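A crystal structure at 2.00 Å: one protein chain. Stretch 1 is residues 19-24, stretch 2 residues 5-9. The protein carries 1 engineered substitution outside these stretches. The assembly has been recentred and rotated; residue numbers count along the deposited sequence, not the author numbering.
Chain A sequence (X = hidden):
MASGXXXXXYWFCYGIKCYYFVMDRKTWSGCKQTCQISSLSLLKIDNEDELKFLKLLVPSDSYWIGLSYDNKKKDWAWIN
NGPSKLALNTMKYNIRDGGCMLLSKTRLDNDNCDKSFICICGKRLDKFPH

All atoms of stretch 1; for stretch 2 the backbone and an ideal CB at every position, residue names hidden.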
# COMPACT_ATOMS: atom_id res chain seq x y z
N TYR A 19 4.90 0.35 6.88
CA TYR A 19 6.02 0.42 5.96
C TYR A 19 6.02 1.81 5.40
O TYR A 19 5.02 2.25 4.82
CB TYR A 19 5.81 -0.56 4.81
CG TYR A 19 5.65 -2.01 5.33
CD1 TYR A 19 4.37 -2.58 5.52
CD2 TYR A 19 6.77 -2.78 5.64
CE1 TYR A 19 4.21 -3.94 6.04
CE2 TYR A 19 6.61 -4.15 6.14
CZ TYR A 19 5.34 -4.65 6.37
OH TYR A 19 5.18 -5.97 6.77
N TYR A 20 7.14 2.48 5.52
CA TYR A 20 7.28 3.94 5.14
C TYR A 20 8.47 4.03 4.18
O TYR A 20 9.35 3.20 4.25
CB TYR A 20 7.52 4.78 6.42
CG TYR A 20 6.52 4.50 7.55
CD1 TYR A 20 6.77 3.54 8.52
CD2 TYR A 20 5.32 5.19 7.62
CE1 TYR A 20 5.83 3.27 9.51
CE2 TYR A 20 4.41 4.95 8.63
CZ TYR A 20 4.65 3.97 9.53
OH TYR A 20 3.74 3.79 10.52
N PHE A 21 8.48 5.05 3.28
CA PHE A 21 9.39 5.13 2.13
C PHE A 21 10.03 6.48 2.20
O PHE A 21 9.30 7.45 2.30
CB PHE A 21 8.65 4.92 0.74
CG PHE A 21 7.91 3.64 0.67
CD1 PHE A 21 6.65 3.54 1.26
CD2 PHE A 21 8.52 2.45 0.13
CE1 PHE A 21 5.96 2.31 1.32
CE2 PHE A 21 7.80 1.20 0.14
CZ PHE A 21 6.52 1.14 0.76
N VAL A 22 11.37 6.50 2.24
CA VAL A 22 12.20 7.76 2.13
C VAL A 22 12.17 8.26 0.64
O VAL A 22 12.03 7.46 -0.31
CB VAL A 22 13.67 7.58 2.69
CG1 VAL A 22 14.44 8.89 2.71
CG2 VAL A 22 13.69 6.98 4.09
N MET A 23 12.22 9.59 0.41
CA MET A 23 12.07 10.10 -0.96
C MET A 23 13.35 9.97 -1.80
O MET A 23 13.29 9.67 -2.99
CB MET A 23 11.62 11.57 -0.97
CG MET A 23 10.27 11.72 -0.41
SD MET A 23 9.57 13.35 -0.72
CE MET A 23 10.43 14.29 0.53
N ASP A 24 14.48 10.24 -1.15
CA ASP A 24 15.80 10.11 -1.72
C ASP A 24 16.40 8.71 -1.54
O ASP A 24 16.30 8.05 -0.50
CB ASP A 24 16.75 11.10 -1.06
CG ASP A 24 16.38 12.55 -1.34
OD1 ASP A 24 16.71 13.42 -0.49
OD2 ASP A 24 15.78 12.84 -2.40
N UNK A 5 11.81 14.71 8.80
CA UNK A 5 10.98 14.14 7.70
C UNK A 5 11.21 14.61 6.24
O UNK A 5 10.94 15.79 5.89
CB UNK A 5 9.52 14.43 8.03
N UNK A 6 11.72 13.67 5.41
CA UNK A 6 11.54 13.63 3.92
C UNK A 6 11.12 12.20 3.50
O UNK A 6 11.88 11.47 2.86
CB UNK A 6 12.83 14.04 3.20
N UNK A 7 9.95 11.78 3.96
CA UNK A 7 9.32 10.55 3.52
C UNK A 7 8.27 10.74 2.43
O UNK A 7 7.80 11.89 2.17
CB UNK A 7 8.68 9.86 4.72
N UNK A 8 7.90 9.66 1.73
CA UNK A 8 6.74 9.73 0.86
C UNK A 8 5.50 9.96 1.72
O UNK A 8 5.54 9.66 2.96
CB UNK A 8 6.60 8.46 0.02
N UNK A 9 4.41 10.42 1.11
CA UNK A 9 3.14 10.65 1.84
C UNK A 9 2.22 9.44 1.89
O UNK A 9 1.17 9.50 2.53
CB UNK A 9 2.38 11.81 1.20

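Position 5 lies at the margin of the contact. Its CA-to-CB bond points sideways, and no atom of stretch 1 lies within 5.5 Å of the ideal CB, so stretch 1 asks little here and many side chains would do, long polar ones included. The residue is Arg5; the end of its side chain comes nearer to stretch 1 than its start, but makes no contact.

At position 6 the backbone carbonyl does the work. Its O accepts a hydrogen bond from Met23 N (Met23 N to O of position 6, 3.1 Å, 158° at the hydrogen). The ideal CB would sit 3.6 Å from Met23 CE, with room for it, and phi/psi of -132/64 does not demand glycine. A small residue would therefore suit as well. The deposited residue is Gly6, whose carbonyl is also approached by Val22 CG1, 3.6 Å from Gly6 O. Water 1 donates to Gly6 O (2.9 Å from the water O) and accepts from Asp24 N (3.1 Å), adding a second link beside the direct one.

Position 7 pairs with Val22 in a single beta bridge, CA to CA 4.2 Å. Its CA-to-CB bond points away overall, although the ideal CB is 3.5 Å from Phe21 O. Beyond it, Val22 CG2 and the CB of Tyr20 offer an apolar surface with no charge to answer, which favours a hydrophobic side chain, aliphatic or aromatic. Phe7 takes this place. With chi1 in the m well, its ring lies along that surface, CE1 3.6 Å from Val22 CG2 and CD1 4.0 Å from Tyr20 CB.

The backbone of position 8 completes the pairing: its N donates to Phe21 O at 2.7 Å and 167°, a short, nearly straight hydrogen bond. The two direct bonds thus flank the bridged pair. The CB points sideways, 3.7 Å from Phe21 O and 4.9 Å from Met23 CG, so a side chain with a flexible aliphatic portion would fit, polar or apolar at its end. Glu8 uses its methylene carbons in this way, CG lying 3.9 Å from Phe21 CB, while its CD is 3.8 Å from Met23 CG. No basic group of stretch 1 meets the carboxylate; instead water 3 donates both to Glu8 OE2 (2.9 Å from the water O) and to Val22 O (2.6 Å), tying side chain to backbone.

At position 9 the CB points away from stretch 1 and meets nothing within 5.5 Å, leaving the choice free as far as this contact goes. Lys9 extends clear of stretch 1.

Stretch 2, residues 5-9: RGFEK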
# COMPACT_ATOMS: atom_id res chain seq x y z
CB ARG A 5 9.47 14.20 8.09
CG ARG A 5 8.48 14.64 6.98
CD ARG A 5 8.04 13.51 6.00
NE ARG A 5 7.52 14.07 4.74
CZ ARG A 5 6.26 13.97 4.30
NH1 ARG A 5 5.34 13.30 5.01
NH2 ARG A 5 5.90 14.51 3.12
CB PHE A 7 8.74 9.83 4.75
CG PHE A 7 9.79 9.21 5.64
CD1 PHE A 7 9.96 7.83 5.67
CD2 PHE A 7 10.56 10.01 6.50
CE1 PHE A 7 10.91 7.26 6.42
CE2 PHE A 7 11.55 9.49 7.29
CZ PHE A 7 11.71 8.03 7.31
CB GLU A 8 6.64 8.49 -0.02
CG GLU A 8 7.93 8.34 -0.88
CD GLU A 8 7.97 9.20 -2.09
OE1 GLU A 8 7.12 10.08 -2.32
OE2 GLU A 8 8.91 9.00 -2.88
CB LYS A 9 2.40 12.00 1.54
CG LYS A 9 2.01 12.27 0.11
CD LYS A 9 1.20 13.62 -0.13
CE LYS A 9 -0.35 13.54 0.24
NZ LYS A 9 -1.26 14.66 -0.24
O HOH W 1 14.34 11.98 1.39
O HOH W 2 6.24 6.65 3.72
O HOH W 3 10.71 6.71 -2.43
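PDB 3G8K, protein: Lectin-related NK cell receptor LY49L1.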